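Local structure of sporulation-control protein spo0M (Bacillus subtilis, 5CL2) at residues A20-E25 against A130-E135; S50-I55 against K103-V108; Q155-Q160 against G211-M216; F169-T174 against L185-L190. The protein controls the expression of spo0A and is required for cells to pass the morphological stage 0 of sporulation. One frame throughout, in Å; residues are numbered along the deposited sequence.

Interaction 1 (A20-E25 against A130-E135)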
# COMPACT_ATOMS: atom_id res chain seq x y z
N ALA A 20 -3.51 -5.49 24.54
CA ALA A 20 -4.04 -4.30 23.86
C ALA A 20 -2.95 -3.34 23.39
O ALA A 20 -2.06 -2.95 24.14
CB ALA A 20 -5.02 -3.55 24.76
N TYR A 21 -3.08 -2.91 22.13
CA TYR A 21 -2.12 -2.01 21.51
C TYR A 21 -2.84 -1.01 20.60
O TYR A 21 -3.96 -1.27 20.14
CB TYR A 21 -1.09 -2.80 20.70
CG TYR A 21 -0.23 -3.74 21.49
CD1 TYR A 21 -0.62 -5.06 21.73
CD2 TYR A 21 1.01 -3.33 21.98
CE1 TYR A 21 0.19 -5.94 22.45
CE2 TYR A 21 1.83 -4.21 22.69
CZ TYR A 21 1.41 -5.50 22.93
OH TYR A 21 2.23 -6.36 23.64
N PHE A 22 -2.21 0.11 20.28
CA PHE A 22 -2.74 0.87 19.16
C PHE A 22 -1.66 0.95 18.09
O PHE A 22 -0.50 0.65 18.38
CB PHE A 22 -3.28 2.24 19.61
CG PHE A 22 -2.29 3.10 20.33
CD1 PHE A 22 -1.40 3.89 19.63
CD2 PHE A 22 -2.28 3.15 21.72
CE1 PHE A 22 -0.49 4.71 20.29
CE2 PHE A 22 -1.38 3.96 22.39
CZ PHE A 22 -0.47 4.74 21.67
N PRO A 23 -2.06 1.25 16.83
CA PRO A 23 -1.09 1.27 15.72
C PRO A 23 0.15 2.09 15.99
O PRO A 23 0.07 3.20 16.55
CB PRO A 23 -1.91 1.86 14.57
CG PRO A 23 -3.28 1.40 14.84
CD PRO A 23 -3.44 1.42 16.35
N GLY A 24 1.30 1.55 15.61
CA GLY A 24 2.57 2.24 15.79
C GLY A 24 3.29 1.77 17.04
O GLY A 24 4.50 1.93 17.16
N GLU A 25 2.54 1.19 17.97
CA GLU A 25 3.12 0.71 19.21
C GLU A 25 3.85 -0.60 18.94
O GLU A 25 3.51 -1.34 18.02
CB GLU A 25 2.02 0.53 20.26
CG GLU A 25 2.48 -0.06 21.60
CD GLU A 25 1.55 0.28 22.76
OE1 GLU A 25 0.44 0.82 22.52
OE2 GLU A 25 1.96 0.02 23.92
N ALA A 130 -8.25 2.57 19.02
CA ALA A 130 -8.16 3.75 18.19
C ALA A 130 -6.99 4.62 18.61
O ALA A 130 -6.84 4.97 19.78
CB ALA A 130 -9.46 4.56 18.23
N HIS A 131 -6.16 4.96 17.65
CA HIS A 131 -5.10 5.91 17.85
C HIS A 131 -5.75 7.24 18.23
O HIS A 131 -6.82 7.58 17.71
CB HIS A 131 -4.27 6.00 16.56
CG HIS A 131 -3.15 6.99 16.60
ND1 HIS A 131 -3.36 8.35 16.51
CD2 HIS A 131 -1.81 6.83 16.63
CE1 HIS A 131 -2.20 8.98 16.53
NE2 HIS A 131 -1.24 8.08 16.60
N PRO A 132 -5.13 7.99 19.14
CA PRO A 132 -5.67 9.26 19.66
C PRO A 132 -6.19 10.25 18.61
O PRO A 132 -7.23 10.84 18.86
CB PRO A 132 -4.47 9.85 20.40
CG PRO A 132 -3.73 8.64 20.91
CD PRO A 132 -3.90 7.57 19.85
N TRP A 133 -5.50 10.45 17.49
CA TRP A 133 -6.03 11.33 16.44
C TRP A 133 -7.37 10.82 15.92
O TRP A 133 -8.29 11.62 15.68
CB TRP A 133 -5.07 11.47 15.26
CG TRP A 133 -3.69 11.94 15.61
CD1 TRP A 133 -3.28 12.57 16.75
CD2 TRP A 133 -2.53 11.83 14.78
NE1 TRP A 133 -1.94 12.85 16.68
CE2 TRP A 133 -1.45 12.40 15.49
CE3 TRP A 133 -2.29 11.27 13.52
CZ2 TRP A 133 -0.16 12.44 14.97
CZ3 TRP A 133 -1.00 11.31 13.01
CH2 TRP A 133 0.05 11.90 13.73
N ILE A 134 -7.46 9.51 15.72
CA ILE A 134 -8.70 8.90 15.23
C ILE A 134 -9.77 9.05 16.29
O ILE A 134 -10.92 9.35 15.98
CB ILE A 134 -8.54 7.42 14.88
CG1 ILE A 134 -7.66 7.26 13.64
CG2 ILE A 134 -9.90 6.78 14.62
CD1 ILE A 134 -7.41 5.77 13.27
N GLU A 135 -9.40 8.85 17.55
CA GLU A 135 -10.37 8.98 18.63
C GLU A 135 -10.86 10.43 18.76
O GLU A 135 -12.02 10.68 19.11
CB GLU A 135 -9.75 8.49 19.94
CG GLU A 135 -10.74 8.34 21.09
CD GLU A 135 -10.24 7.35 22.13
OE1 GLU A 135 -9.02 7.32 22.40
OE2 GLU A 135 -11.07 6.59 22.67

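Interaction 2 (S50-I55 against K103-V108)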
# COMPACT_ATOMS: atom_id res chain seq x y z
N SER A 50 -2.99 -10.82 11.58
CA SER A 50 -4.01 -10.97 10.56
C SER A 50 -5.38 -10.50 11.00
O SER A 50 -5.66 -10.30 12.18
CB SER A 50 -4.12 -12.41 10.11
OG SER A 50 -4.57 -13.19 11.20
N THR A 51 -6.22 -10.29 10.00
CA THR A 51 -7.59 -9.92 10.28
C THR A 51 -8.42 -10.54 9.18
O THR A 51 -7.91 -11.42 8.46
CB THR A 51 -7.77 -8.39 10.39
OG1 THR A 51 -9.07 -8.10 10.90
CG2 THR A 51 -7.54 -7.69 9.05
N ARG A 52 -9.71 -10.18 9.11
CA ARG A 52 -10.58 -10.63 8.04
C ARG A 52 -11.30 -9.42 7.43
O ARG A 52 -11.49 -8.40 8.09
CB ARG A 52 -11.63 -11.61 8.55
CG ARG A 52 -11.22 -12.41 9.75
CD ARG A 52 -12.44 -13.04 10.39
NE ARG A 52 -13.42 -12.04 10.79
CZ ARG A 52 -14.39 -12.25 11.68
NH1 ARG A 52 -14.52 -13.45 12.25
NH2 ARG A 52 -15.24 -11.28 11.98
N TYR A 53 -11.71 -9.52 6.18
CA TYR A 53 -12.46 -8.44 5.59
C TYR A 53 -13.59 -8.98 4.74
O TYR A 53 -13.55 -10.14 4.32
CB TYR A 53 -11.55 -7.51 4.79
CG TYR A 53 -10.96 -8.07 3.52
CD1 TYR A 53 -9.81 -8.85 3.54
CD2 TYR A 53 -11.53 -7.77 2.29
CE1 TYR A 53 -9.26 -9.34 2.35
CE2 TYR A 53 -11.00 -8.24 1.11
CZ TYR A 53 -9.87 -9.01 1.13
OH TYR A 53 -9.37 -9.46 -0.08
N VAL A 54 -14.59 -8.13 4.52
CA VAL A 54 -15.81 -8.58 3.84
C VAL A 54 -15.70 -8.31 2.36
O VAL A 54 -15.23 -7.26 1.92
CB VAL A 54 -17.08 -7.91 4.40
CG1 VAL A 54 -18.32 -8.50 3.73
CG2 VAL A 54 -17.17 -8.10 5.89
N ILE A 55 -16.11 -9.31 1.59
CA ILE A 55 -16.32 -9.23 0.16
C ILE A 55 -17.77 -9.59 -0.14
O ILE A 55 -18.22 -10.69 0.18
CB ILE A 55 -15.40 -10.18 -0.61
CG1 ILE A 55 -13.92 -9.78 -0.44
CG2 ILE A 55 -15.80 -10.24 -2.07
CD1 ILE A 55 -13.00 -10.74 -1.14
N LYS A 103 -17.24 -5.72 14.30
CA LYS A 103 -17.02 -7.10 13.92
C LYS A 103 -15.53 -7.46 13.67
O LYS A 103 -15.18 -8.62 13.45
CB LYS A 103 -17.87 -7.41 12.68
CG LYS A 103 -19.10 -8.27 12.98
CD LYS A 103 -19.88 -8.58 11.71
CE LYS A 103 -20.73 -9.84 11.87
NZ LYS A 103 -21.49 -9.89 13.15
N VAL A 104 -14.65 -6.46 13.76
CA VAL A 104 -13.25 -6.64 13.41
C VAL A 104 -12.43 -7.43 14.45
O VAL A 104 -12.38 -7.07 15.63
CB VAL A 104 -12.57 -5.30 13.19
CG1 VAL A 104 -11.09 -5.50 12.87
CG2 VAL A 104 -13.28 -4.52 12.07
N GLU A 105 -11.79 -8.50 14.01
CA GLU A 105 -10.82 -9.16 14.89
C GLU A 105 -9.40 -9.10 14.32
O GLU A 105 -9.18 -9.25 13.11
CB GLU A 105 -11.23 -10.63 15.16
CG GLU A 105 -10.96 -11.60 14.00
CD GLU A 105 -11.04 -13.09 14.40
OE1 GLU A 105 -10.36 -13.49 15.38
OE2 GLU A 105 -11.76 -13.87 13.73
N VAL A 106 -8.45 -8.85 15.21
CA VAL A 106 -7.03 -8.88 14.88
C VAL A 106 -6.35 -9.95 15.73
O VAL A 106 -6.47 -9.96 16.96
CB VAL A 106 -6.34 -7.54 15.13
CG1 VAL A 106 -4.84 -7.68 14.90
CG2 VAL A 106 -6.92 -6.46 14.25
N ALA A 107 -5.66 -10.86 15.07
CA ALA A 107 -5.03 -11.96 15.76
C ALA A 107 -3.54 -12.04 15.43
O ALA A 107 -3.13 -11.78 14.31
CB ALA A 107 -5.74 -13.27 15.40
N VAL A 108 -2.75 -12.40 16.44
CA VAL A 108 -1.35 -12.83 16.27
C VAL A 108 -1.30 -14.35 16.17
O VAL A 108 -1.74 -15.07 17.07
CB VAL A 108 -0.47 -12.34 17.43
CG1 VAL A 108 0.91 -12.94 17.32
CG2 VAL A 108 -0.41 -10.80 17.45

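Interaction 3 (Q155-Q160 against G211-M216)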
# COMPACT_ATOMS: atom_id res chain seq x y z
N GLN A 155 -13.58 -4.91 1.55
CA GLN A 155 -12.80 -5.02 0.34
C GLN A 155 -12.64 -3.64 -0.32
O GLN A 155 -13.64 -2.91 -0.47
CB GLN A 155 -13.51 -5.99 -0.61
CG GLN A 155 -13.07 -5.89 -2.03
CD GLN A 155 -13.96 -6.67 -2.95
OE1 GLN A 155 -15.20 -6.57 -2.88
NE2 GLN A 155 -13.35 -7.51 -3.78
N ALA A 156 -11.41 -3.23 -0.64
CA ALA A 156 -11.23 -1.91 -1.26
C ALA A 156 -10.12 -1.79 -2.33
O ALA A 156 -9.21 -0.95 -2.20
CB ALA A 156 -11.01 -0.87 -0.16
N PRO A 157 -10.23 -2.54 -3.43
CA PRO A 157 -9.24 -2.42 -4.51
C PRO A 157 -9.18 -1.02 -5.09
O PRO A 157 -8.11 -0.63 -5.56
CB PRO A 157 -9.74 -3.40 -5.58
CG PRO A 157 -11.20 -3.59 -5.28
CD PRO A 157 -11.30 -3.50 -3.78
N TYR A 158 -10.28 -0.26 -5.04
CA TYR A 158 -10.31 1.09 -5.61
C TYR A 158 -9.23 2.03 -5.08
O TYR A 158 -8.69 2.84 -5.84
CB TYR A 158 -11.69 1.70 -5.38
CG TYR A 158 -11.87 3.13 -5.84
CD1 TYR A 158 -12.01 3.46 -7.19
CD2 TYR A 158 -11.93 4.16 -4.91
CE1 TYR A 158 -12.20 4.79 -7.58
CE2 TYR A 158 -12.11 5.47 -5.29
CZ TYR A 158 -12.24 5.78 -6.61
OH TYR A 158 -12.43 7.10 -6.91
N PHE A 159 -8.89 1.91 -3.80
CA PHE A 159 -7.89 2.79 -3.18
C PHE A 159 -6.45 2.30 -3.35
O PHE A 159 -5.49 3.03 -3.05
CB PHE A 159 -8.20 2.95 -1.70
CG PHE A 159 -9.50 3.65 -1.44
CD1 PHE A 159 -9.70 4.95 -1.85
CD2 PHE A 159 -10.54 2.98 -0.81
CE1 PHE A 159 -10.91 5.59 -1.62
CE2 PHE A 159 -11.73 3.62 -0.56
CZ PHE A 159 -11.92 4.93 -0.98
N GLN A 160 -6.29 1.07 -3.84
CA GLN A 160 -4.96 0.52 -4.11
C GLN A 160 -3.96 0.71 -2.96
O GLN A 160 -2.82 1.12 -3.18
CB GLN A 160 -4.38 1.15 -5.40
CG GLN A 160 -5.24 0.85 -6.66
CD GLN A 160 -4.60 1.30 -7.97
OE1 GLN A 160 -3.36 1.40 -8.09
NE2 GLN A 160 -5.44 1.55 -8.98
N GLY A 211 -18.16 -2.31 -0.00
CA GLY A 211 -16.83 -2.34 -0.57
C GLY A 211 -16.56 -1.12 -1.43
O GLY A 211 -17.49 -0.39 -1.78
N TRP A 212 -15.30 -0.92 -1.80
CA TRP A 212 -14.91 0.27 -2.54
C TRP A 212 -14.30 -0.10 -3.88
O TRP A 212 -13.16 -0.60 -3.95
CB TRP A 212 -13.93 1.08 -1.69
CG TRP A 212 -14.58 1.46 -0.40
CD1 TRP A 212 -14.80 0.65 0.69
CD2 TRP A 212 -15.15 2.73 -0.05
NE1 TRP A 212 -15.45 1.34 1.68
CE2 TRP A 212 -15.67 2.65 1.25
CE3 TRP A 212 -15.24 3.96 -0.72
CZ2 TRP A 212 -16.28 3.70 1.90
CZ3 TRP A 212 -15.84 5.03 -0.07
CH2 TRP A 212 -16.36 4.89 1.22
N LEU A 213 -15.06 0.16 -4.95
CA LEU A 213 -14.75 -0.37 -6.28
C LEU A 213 -14.84 0.68 -7.38
O LEU A 213 -15.58 1.66 -7.28
CB LEU A 213 -15.69 -1.53 -6.64
CG LEU A 213 -16.11 -2.54 -5.56
CD1 LEU A 213 -17.24 -3.41 -6.09
CD2 LEU A 213 -14.93 -3.37 -5.09
N GLU A 214 -14.07 0.45 -8.45
CA GLU A 214 -14.01 1.35 -9.59
C GLU A 214 -15.38 1.74 -10.13
O GLU A 214 -15.64 2.91 -10.38
CB GLU A 214 -13.21 0.68 -10.71
CG GLU A 214 -11.88 1.32 -11.01
CD GLU A 214 -11.08 0.50 -12.01
OE1 GLU A 214 -11.70 -0.37 -12.67
OE2 GLU A 214 -9.85 0.71 -12.12
N GLU A 215 -16.25 0.74 -10.30
CA GLU A 215 -17.58 0.95 -10.87
C GLU A 215 -18.50 1.85 -10.02
O GLU A 215 -19.52 2.33 -10.52
CB GLU A 215 -18.29 -0.39 -11.12
CG GLU A 215 -18.07 -1.53 -10.10
CD GLU A 215 -16.85 -2.43 -10.38
OE1 GLU A 215 -15.78 -1.94 -10.81
OE2 GLU A 215 -16.99 -3.66 -10.21
N MET A 216 -18.16 2.06 -8.76
CA MET A 216 -18.93 2.99 -7.92
C MET A 216 -18.60 4.46 -8.18
O MET A 216 -19.35 5.33 -7.75
CB MET A 216 -18.72 2.65 -6.45
CG MET A 216 -19.02 1.20 -6.14
SD MET A 216 -18.64 0.70 -4.43
CE MET A 216 -19.36 -0.93 -4.40

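Interaction 4 (F169-T174 against L185-L190)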
# COMPACT_ATOMS: atom_id res chain seq x y z
N PHE A 169 -15.91 3.07 8.92
CA PHE A 169 -16.72 3.48 10.07
C PHE A 169 -18.04 4.07 9.60
O PHE A 169 -18.04 5.02 8.81
CB PHE A 169 -15.97 4.49 10.94
CG PHE A 169 -14.73 3.93 11.58
CD1 PHE A 169 -13.56 3.82 10.86
CD2 PHE A 169 -14.75 3.48 12.88
CE1 PHE A 169 -12.42 3.29 11.43
CE2 PHE A 169 -13.61 2.94 13.46
CZ PHE A 169 -12.45 2.84 12.72
N GLU A 170 -19.15 3.52 10.07
CA GLU A 170 -20.48 4.00 9.71
C GLU A 170 -21.19 4.60 10.92
O GLU A 170 -21.35 3.94 11.96
CB GLU A 170 -21.32 2.88 9.11
CG GLU A 170 -22.77 3.25 8.88
CD GLU A 170 -23.64 2.02 8.76
OE1 GLU A 170 -23.24 1.10 8.00
OE2 GLU A 170 -24.71 1.96 9.40
N PHE A 171 -21.57 5.87 10.76
CA PHE A 171 -22.25 6.65 11.77
C PHE A 171 -23.70 6.88 11.38
O PHE A 171 -24.02 7.00 10.19
CB PHE A 171 -21.59 8.01 11.95
CG PHE A 171 -20.15 7.96 12.31
CD1 PHE A 171 -19.18 7.80 11.33
CD2 PHE A 171 -19.75 8.15 13.62
CE1 PHE A 171 -17.86 7.79 11.65
CE2 PHE A 171 -18.41 8.13 13.95
CZ PHE A 171 -17.47 7.96 12.97
N VAL A 172 -24.56 7.03 12.38
CA VAL A 172 -25.97 7.31 12.19
C VAL A 172 -26.27 8.71 12.75
O VAL A 172 -25.76 9.08 13.82
CB VAL A 172 -26.83 6.23 12.90
CG1 VAL A 172 -28.29 6.62 12.93
CG2 VAL A 172 -26.68 4.90 12.21
N PRO A 173 -27.09 9.49 12.02
CA PRO A 173 -27.37 10.87 12.46
C PRO A 173 -28.24 10.84 13.71
O PRO A 173 -29.24 10.13 13.71
CB PRO A 173 -28.13 11.50 11.27
CG PRO A 173 -28.64 10.35 10.47
CD PRO A 173 -27.64 9.20 10.69
N THR A 174 -27.84 11.54 14.76
CA THR A 174 -28.67 11.63 15.95
C THR A 174 -29.42 12.95 16.15
O THR A 174 -30.18 13.07 17.11
CB THR A 174 -27.84 11.39 17.19
OG1 THR A 174 -26.86 12.43 17.31
CG2 THR A 174 -27.13 10.06 17.07
N LEU A 185 -23.46 8.34 7.60
CA LEU A 185 -22.14 8.83 7.22
C LEU A 185 -21.07 7.71 7.29
O LEU A 185 -21.08 6.90 8.20
CB LEU A 185 -21.75 9.98 8.15
CG LEU A 185 -20.34 10.51 8.02
CD1 LEU A 185 -20.17 11.24 6.69
CD2 LEU A 185 -20.02 11.39 9.20
N GLU A 186 -20.15 7.68 6.34
CA GLU A 186 -19.08 6.69 6.32
C GLU A 186 -17.75 7.40 6.26
O GLU A 186 -17.55 8.26 5.39
CB GLU A 186 -19.22 5.76 5.12
CG GLU A 186 -20.35 4.73 5.22
CD GLU A 186 -21.70 5.27 4.74
OE1 GLU A 186 -21.75 6.22 3.91
OE2 GLU A 186 -22.71 4.73 5.19
N LEU A 187 -16.83 7.01 7.15
CA LEU A 187 -15.48 7.53 7.20
C LEU A 187 -14.46 6.41 7.06
O LEU A 187 -14.65 5.29 7.57
CB LEU A 187 -15.22 8.29 8.51
CG LEU A 187 -16.12 9.49 8.87
CD1 LEU A 187 -15.48 10.38 9.93
CD2 LEU A 187 -16.54 10.29 7.65
N ILE A 188 -13.40 6.70 6.31
CA ILE A 188 -12.24 5.84 6.28
C ILE A 188 -11.04 6.63 6.77
O ILE A 188 -10.76 7.73 6.27
CB ILE A 188 -11.95 5.31 4.87
CG1 ILE A 188 -13.08 4.40 4.40
CG2 ILE A 188 -10.61 4.54 4.83
CD1 ILE A 188 -13.06 4.21 2.90
N PHE A 189 -10.33 6.09 7.75
CA PHE A 189 -9.09 6.70 8.22
C PHE A 189 -7.88 6.02 7.60
O PHE A 189 -7.73 4.79 7.69
CB PHE A 189 -8.99 6.60 9.72
CG PHE A 189 -10.13 7.22 10.43
CD1 PHE A 189 -10.17 8.58 10.63
CD2 PHE A 189 -11.17 6.45 10.86
CE1 PHE A 189 -11.22 9.15 11.27
CE2 PHE A 189 -12.24 7.03 11.50
CZ PHE A 189 -12.25 8.39 11.70
N LEU A 190 -7.02 6.81 6.98
CA LEU A 190 -5.72 6.33 6.53
C LEU A 190 -4.65 7.02 7.37
O LEU A 190 -4.33 8.19 7.16
CB LEU A 190 -5.52 6.62 5.05
CG LEU A 190 -6.71 6.22 4.16
CD1 LEU A 190 -6.53 6.75 2.74
CD2 LEU A 190 -6.84 4.71 4.16

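Interaction 1 (A20-E25 against A130-E135)
Phe-22 and Pro-23 meet His-131 where a type II beta turn, Phe-22 to Glu-25, faces the N-cap of helix 132-143. The turn follows strand 20-21 at the edge of a mixed sheet, whereas the helix packs on strand 185-191 through Trp-133 and Leu-191, so the contact bridges two sheets of a protein assigned to the arrestin-like clan. Its closer part is centred on the imidazole. His-131 CG is anti to the backbone N (chi1 178°), and the ring it carries has CD2 4.1 Å from Pro-23 O, which lies at the ring edge near its plane. The same CD2 stands 4.2 Å from Phe-22 CD1. Although these two ring planes are 88° apart, the pair is oblique and their centroids are separated by 6.0 Å. Toward solvent the fit is looser: the exposed Pro-132 places CD over one face of the Phe-22 ring, 4.5 Å from Phe-22 CD1. Over the opposite face of that ring, Glu-25 OE1 lies 3.6 Å above the plane, while Glu-25 OE2 makes a salt bridge with Lys-18. No hydrogen bond crosses between the segments, and each side is instead shaped internally. Glu-25 N donates to Phe-22 O at 3.1 Å to close the turn, and Trp-133 N donates to His-131 ND1 at 3.2 Å, tilted 21° from the imidazole plane, to cap the helix.

Interaction 2 (S50-I55 against K103-V108)
Arg-52 and Glu-105, with Ser-50, account for most of the surface buried where strand 40-57 runs antiparallel to the start of strand 106-114. The strands are neighbours in the mixed five-stranded sheet of this arrestin-clan protein; strand 60-79 flanks the other side of 40-57. The two charged side chains cross at about a right angle, and their guanidinium and carboxylate planes are 88° apart. Glu-105 OE2 lies 3.2 Å from Arg-52 NH1, a salt bridge, but it stands well out of the guanidinium plane and no N-H points at it. The aliphatic parts contribute too: Arg-52 CD comes within 3.5 Å of Glu-105 OE2, and Glu-105 CG lies between its own backbone N and carbonyl carbon (chi1 76°), which puts it over one guanidinium face, offset toward the rim. Both side chains also touch a crystal neighbour, which may influence their pose.

Ser-50 works through its backbone. It forms an antiparallel hydrogen-bonded pair with Ala-107: Ser-50 N donates to Ala-107 O at 2.9 Å, and Ala-107 N returns the bond to Ser-50 O, also at 2.9 Å. Ser-50 O additionally receives a CA-H...O contact from Val-106 CA at 3.3 Å. Between these two regions Thr-51 OG1 donates to Glu-105 O; the 2.5 Å separation is very short and its exact value doubtful.

The neutral end of the contact is therefore held by directed backbone bonds and the charged end by electrostatics. Because Arg-63 packs against Arg-52 and Lys-103 NZ lies 6.5 Å from Arg-52 NH2, Glu-105, with Asp-152 beside Lys-103, probably offsets the positive charges.

Interaction 3 (Q155-Q160 against G211-M216)
Trp-212 and Tyr-158 join two loops that leave strands 146-155 and 195-202 of the five-stranded antiparallel sheet, the first of them containing the 3-10 turn 157-159. Two backbone bonds set the pairing: Trp-212 N donates to Gln-155 O at 2.9 Å, and Tyr-158 N to Trp-212 O at 3.1 Å. Around them the side chains pack closely. Phe-159 CE2 lies over one face of the indole, offset toward the rim and 3.5 Å from Trp-212 CE3, although the rings cross obliquely with planes 44° apart. Trp-212 CB rests 3.8 Å from Ala-156 CB. Leu-213 CD2 meets Pro-157 CG at 3.7 Å. Tyr-158 CG, anti to its backbone N (chi1 177°), lies 4.1 Å from Leu-213 C, and Tyr-158 CD1 passes 3.8 Å from Glu-214 CA.

Farther out, Trp-212 NE1 is bonded to Glu-168 OE1, and Arg-204 makes a cation-pi contact with the indole. An alanine in place of Trp-212 would probably leave Phe-159 CE2 and CZ without the indole they pack against, Glu-168 without this N-H donor and Arg-204 without its cation-pi partner. The Tyr-158 ring stacks with Tyr-217, and Tyr-158 OH is hydrogen-bonded to Asp-194 OD2 of the second subunit.

Interaction 4 (F169-T174 against L185-L190)
Phe-169 and Phe-189 both turn CG anti to the carbonyl carbon (chi1 -64° and -57°), and their rings meet in an offset edge-to-face pair. The edge of Phe-189 is directed at the face of Phe-169, with planes 73° apart and Phe-189 CD2 only 3.4 Å from Phe-169 CE1. On the same side of the sheet, the Phe-171 ring crosses Leu-187 at about a right angle, CE1 lying 3.7 Å from Leu-187 CG. Helix 132-143 lies over this apolar surface through Val-137, Leu-138 and Ile-141. An alanine in place of Phe-169 would probably open a gap against the Phe-189 edge and leave that ring freer to turn.

The backbones form antiparallel neighbours in a five-stranded sheet. Phe-169 N to Leu-187 O (2.9 Å) and Phe-171 N to Leu-185 O (2.8 Å) belong to two hydrogen-bonded pairs, which flank the non-hydrogen-bonded pair Glu-170 and Glu-186. Those glutamates project from the other sheet face, side by side, with Glu-170 OE1 4.6 Å from Glu-186 OE2. Glu-170 OE2 is hydrogen-bonded to Asn-149, and Glu-170 OE1 forms a salt bridge with Arg-205; if both carboxylates are charged, the positive charge of Arg-205 probably eases their repulsion.

How the interactions relate
The four contacts form a chain of touches in the order 2, 3, 4, 1. Interaction 3 meets interaction 4 where Trp-212 CZ2 lies 3.4 Å from Ile-188 CD1, and interaction 4 meets interaction 1 where Phe-189 CE2 lies 3.9 Å from Ile-134 CG2. Interaction 2 touches interaction 3 as well: Val-54 O and Gln-155 N, 2.9 Å apart, probably form a hydrogen bond. Interactions 1 and 2 reach the same mixed sheet, yet their centres are about 17 Å apart and they do not touch. The sodium ion, bound by Thr-14, Asp-122 and Asp-124, lies about 10 Å from the side chain of Ala-107 in interaction 2.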